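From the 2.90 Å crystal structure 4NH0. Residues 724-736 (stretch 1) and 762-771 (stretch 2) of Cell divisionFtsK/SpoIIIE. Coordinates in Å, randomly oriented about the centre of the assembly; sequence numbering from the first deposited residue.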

# COMPACT_ATOMS: atom_id res chain seq x y z
N ARG A 724 -7.72 19.30 11.30
CA ARG A 724 -7.45 18.96 12.70
C ARG A 724 -6.65 17.67 12.83
O ARG A 724 -5.82 17.54 13.73
CB ARG A 724 -8.76 18.84 13.47
CG ARG A 724 -9.38 20.18 13.84
CD ARG A 724 -8.41 21.00 14.67
NE ARG A 724 -7.94 20.26 15.85
CZ ARG A 724 -6.88 20.60 16.57
NH1 ARG A 724 -6.17 21.66 16.24
NH2 ARG A 724 -6.54 19.87 17.62
N THR A 725 -6.91 16.71 11.95
CA THR A 725 -6.19 15.44 11.95
C THR A 725 -4.69 15.69 11.75
O THR A 725 -3.86 15.03 12.36
CB THR A 725 -6.70 14.49 10.85
OG1 THR A 725 -8.10 14.24 11.06
CG2 THR A 725 -5.95 13.18 10.89
N VAL A 726 -4.37 16.65 10.89
CA VAL A 726 -2.98 17.01 10.64
C VAL A 726 -2.45 17.90 11.76
O VAL A 726 -1.29 17.78 12.16
CB VAL A 726 -2.83 17.74 9.29
CG1 VAL A 726 -1.38 18.09 9.02
CG2 VAL A 726 -3.39 16.88 8.16
N ALA A 727 -3.31 18.77 12.28
CA ALA A 727 -2.93 19.68 13.35
C ALA A 727 -2.64 18.94 14.64
O ALA A 727 -1.76 19.33 15.41
CB ALA A 727 -4.02 20.72 13.57
N GLU A 728 -3.39 17.87 14.89
CA GLU A 728 -3.22 17.08 16.10
C GLU A 728 -1.85 16.40 16.12
O GLU A 728 -1.17 16.38 17.15
CB GLU A 728 -4.32 16.03 16.22
CG GLU A 728 -4.30 15.26 17.52
CD GLU A 728 -4.63 16.13 18.71
OE1 GLU A 728 -5.53 16.98 18.58
OE2 GLU A 728 -4.00 15.96 19.78
N VAL A 729 -1.45 15.84 14.98
CA VAL A 729 -0.17 15.16 14.87
C VAL A 729 0.98 16.15 14.90
O VAL A 729 2.03 15.89 15.49
CB VAL A 729 -0.10 14.32 13.58
CG1 VAL A 729 1.23 13.59 13.49
CG2 VAL A 729 -1.25 13.34 13.52
N SER A 730 0.78 17.31 14.27
CA SER A 730 1.78 18.37 14.27
C SER A 730 2.08 18.82 15.69
O SER A 730 3.23 19.09 16.03
CB SER A 730 1.30 19.55 13.43
OG SER A 730 1.08 19.18 12.08
N ALA A 731 1.05 18.89 16.51
CA ALA A 731 1.20 19.30 17.90
C ALA A 731 1.94 18.24 18.71
O ALA A 731 2.78 18.56 19.55
CB ALA A 731 -0.16 19.58 18.52
N LEU A 732 1.62 16.97 18.45
CA LEU A 732 2.27 15.87 19.13
C LEU A 732 3.76 15.83 18.80
O LEU A 732 4.59 15.53 19.66
CB LEU A 732 1.62 14.54 18.76
CG LEU A 732 2.32 13.29 19.31
CD1 LEU A 732 2.27 13.28 20.83
CD2 LEU A 732 1.69 12.04 18.75
N LEU A 733 4.09 16.13 17.55
CA LEU A 733 5.47 16.15 17.11
C LEU A 733 6.25 17.22 17.86
O LEU A 733 7.35 16.96 18.36
CB LEU A 733 5.55 16.39 15.60
CG LEU A 733 6.95 16.38 15.00
CD1 LEU A 733 7.67 15.09 15.35
CD2 LEU A 733 6.88 16.57 13.49
N GLU A 734 5.68 18.42 17.94
CA GLU A 734 6.32 19.52 18.64
C GLU A 734 6.45 19.22 20.13
O GLU A 734 7.43 19.62 20.77
CB GLU A 734 5.52 20.81 18.44
CG GLU A 734 5.42 21.26 16.99
CD GLU A 734 4.47 22.42 16.81
OE1 GLU A 734 4.16 23.10 17.81
OE2 GLU A 734 4.03 22.65 15.66
N GLN A 735 5.47 18.52 20.68
CA GLN A 735 5.49 18.13 22.08
C GLN A 735 6.61 17.14 22.35
O GLN A 735 7.37 17.29 23.30
CB GLN A 735 4.15 17.53 22.50
CG GLN A 735 4.13 16.98 23.91
CD GLN A 735 2.78 16.40 24.30
OE1 GLN A 735 1.77 16.68 23.66
NE2 GLN A 735 2.77 15.59 25.34
N ARG A 736 6.71 16.12 21.50
CA ARG A 736 7.76 15.12 21.63
C ARG A 736 9.13 15.68 21.30
O ARG A 736 10.14 15.17 21.78
CB ARG A 736 7.46 13.91 20.74
CG ARG A 736 6.30 13.06 21.22
CD ARG A 736 6.14 11.81 20.38
NE ARG A 736 5.21 10.87 20.98
CZ ARG A 736 4.90 9.69 20.46
NH1 ARG A 736 5.44 9.31 19.31
NH2 ARG A 736 4.04 8.89 21.08
N GLY A 762 3.96 8.72 29.29
CA GLY A 762 4.52 9.49 28.20
C GLY A 762 3.57 10.55 27.66
O GLY A 762 3.13 11.43 28.39
N ASP A 763 3.26 10.45 26.37
CA ASP A 763 2.39 11.41 25.72
C ASP A 763 0.95 10.92 25.68
O ASP A 763 0.02 11.69 25.46
CB ASP A 763 2.87 11.69 24.29
CG ASP A 763 4.38 11.74 24.19
OD1 ASP A 763 5.03 12.21 25.14
OD2 ASP A 763 4.91 11.31 23.15
N GLY A 764 0.78 9.62 25.91
CA GLY A 764 -0.52 8.99 25.74
C GLY A 764 -0.58 8.33 24.38
O GLY A 764 -1.52 7.61 24.06
N PHE A 765 0.45 8.58 23.58
CA PHE A 765 0.55 8.02 22.24
C PHE A 765 1.68 7.01 22.15
O PHE A 765 2.57 6.98 23.00
CB PHE A 765 0.77 9.12 21.20
CG PHE A 765 -0.41 10.03 21.01
CD1 PHE A 765 -1.41 9.71 20.12
CD2 PHE A 765 -0.50 11.22 21.71
CE1 PHE A 765 -2.49 10.55 19.94
CE2 PHE A 765 -1.57 12.06 21.53
CZ PHE A 765 -2.57 11.72 20.65
N GLY A 766 1.65 6.19 21.11
CA GLY A 766 2.74 5.29 20.80
C GLY A 766 3.36 5.69 19.47
O GLY A 766 3.82 6.82 19.32
N ASP A 767 3.36 4.77 18.51
CA ASP A 767 3.76 5.10 17.15
C ASP A 767 2.54 5.54 16.35
O ASP A 767 1.63 4.75 16.11
CB ASP A 767 4.44 3.91 16.48
CG ASP A 767 5.87 3.72 16.93
OD1 ASP A 767 6.09 3.04 17.95
OD2 ASP A 767 6.78 4.26 16.26
N VAL A 768 2.53 6.80 15.95
CA VAL A 768 1.38 7.36 15.25
C VAL A 768 1.56 7.29 13.74
O VAL A 768 2.62 7.64 13.22
CB VAL A 768 1.13 8.82 15.67
CG1 VAL A 768 -0.14 9.34 15.04
CG2 VAL A 768 1.04 8.91 17.18
N PHE A 769 0.52 6.84 13.04
CA PHE A 769 0.56 6.72 11.59
C PHE A 769 -0.47 7.62 10.94
O PHE A 769 -1.67 7.48 11.16
CB PHE A 769 0.33 5.27 11.17
CG PHE A 769 1.41 4.33 11.61
CD1 PHE A 769 1.39 3.75 12.87
CD2 PHE A 769 2.45 4.01 10.75
CE1 PHE A 769 2.39 2.89 13.27
CE2 PHE A 769 3.45 3.15 11.15
CZ PHE A 769 3.42 2.58 12.41
N LEU A 770 -0.00 8.56 10.13
CA LEU A 770 -0.88 9.44 9.37
C LEU A 770 -1.07 8.91 7.96
O LEU A 770 -0.14 8.90 7.16
CB LEU A 770 -0.32 10.86 9.33
CG LEU A 770 -1.12 11.88 8.52
CD1 LEU A 770 -2.50 12.08 9.11
CD2 LEU A 770 -0.37 13.20 8.44
N VAL A 771 -2.29 8.46 7.65
CA VAL A 771 -2.57 7.83 6.37
C VAL A 771 -3.32 8.76 5.42
O VAL A 771 -4.36 9.32 5.77
CB VAL A 771 -3.39 6.55 6.55
CG1 VAL A 771 -3.55 5.83 5.22
CG2 VAL A 771 -2.72 5.64 7.57

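The helix of stretch 1 packs across the strand of stretch 2 and the loop that leads into it, the helix and strand axes running roughly antiparallel at 148° and coming within 10.2 Å of each other. The helix therefore meets strand residues at its start and loop residues at its end, and the contact changes along the way from apolar to charged.

Thr725 is the first to touch the strand. Its CA-to-CB bond points toward stretch 2, and its methyl CG2 lies 4.0 Å from CD1 of Leu770, while its hydroxyl is satisfied elsewhere in the structure. A threonine can thus serve a buried apolar contact and a polar partner at once.

One turn on, Val729 sits in register with Val768, their CA atoms 8.0 Å apart. Both side chains point toward the opposing stretch, and CG2 of Val729 approaches CG1 of Val768 at 4.4 Å, a loose apolar contact between two compact, branched residues. The strand alternates to suit: Val768 and Leu770 face the helix, whereas Asp767 and Phe769 point away.

Leu732 is an apolar centre of the contact, buried and covered by both strand and loop. With chi1 t and chi2 p, it places CD2 3.6 Å from CG2 of Val768 and 4.0 Å from the centroid of the Phe765 ring, over its face, in a CH-pi contact. Its CD1 reaches CD2 of Phe765 at 3.6 Å and CB of Asp763 at 3.9 Å. The forked leucine end lets one residue touch strand and loop together.

Gln735 adds a peripheral contact, its extended side chain bringing NE2 to 4.0 Å from CB of Asp763.

Arg736 closes the contact and gives up the most area on the helix. Its CA-to-CB bond points sideways, but an m rotamer at chi1 followed by an extended chain carries the guanidinium to the loop. There NH2 and NH1 both donate to the carbonyl O of Gly766, at 2.7 and 3.0 Å, a fork that ties the side chain to the backbone just before the strand. Arg736 is also paired with Asp763 in a salt bridge, although the modelled NE to OD2 distance of 2.2 Å is too short to be taken literally. The rule is economical: branched side chains that present methyl groups where helix meets strand, and a long cation where it meets a buried loop carbonyl and a carboxylate.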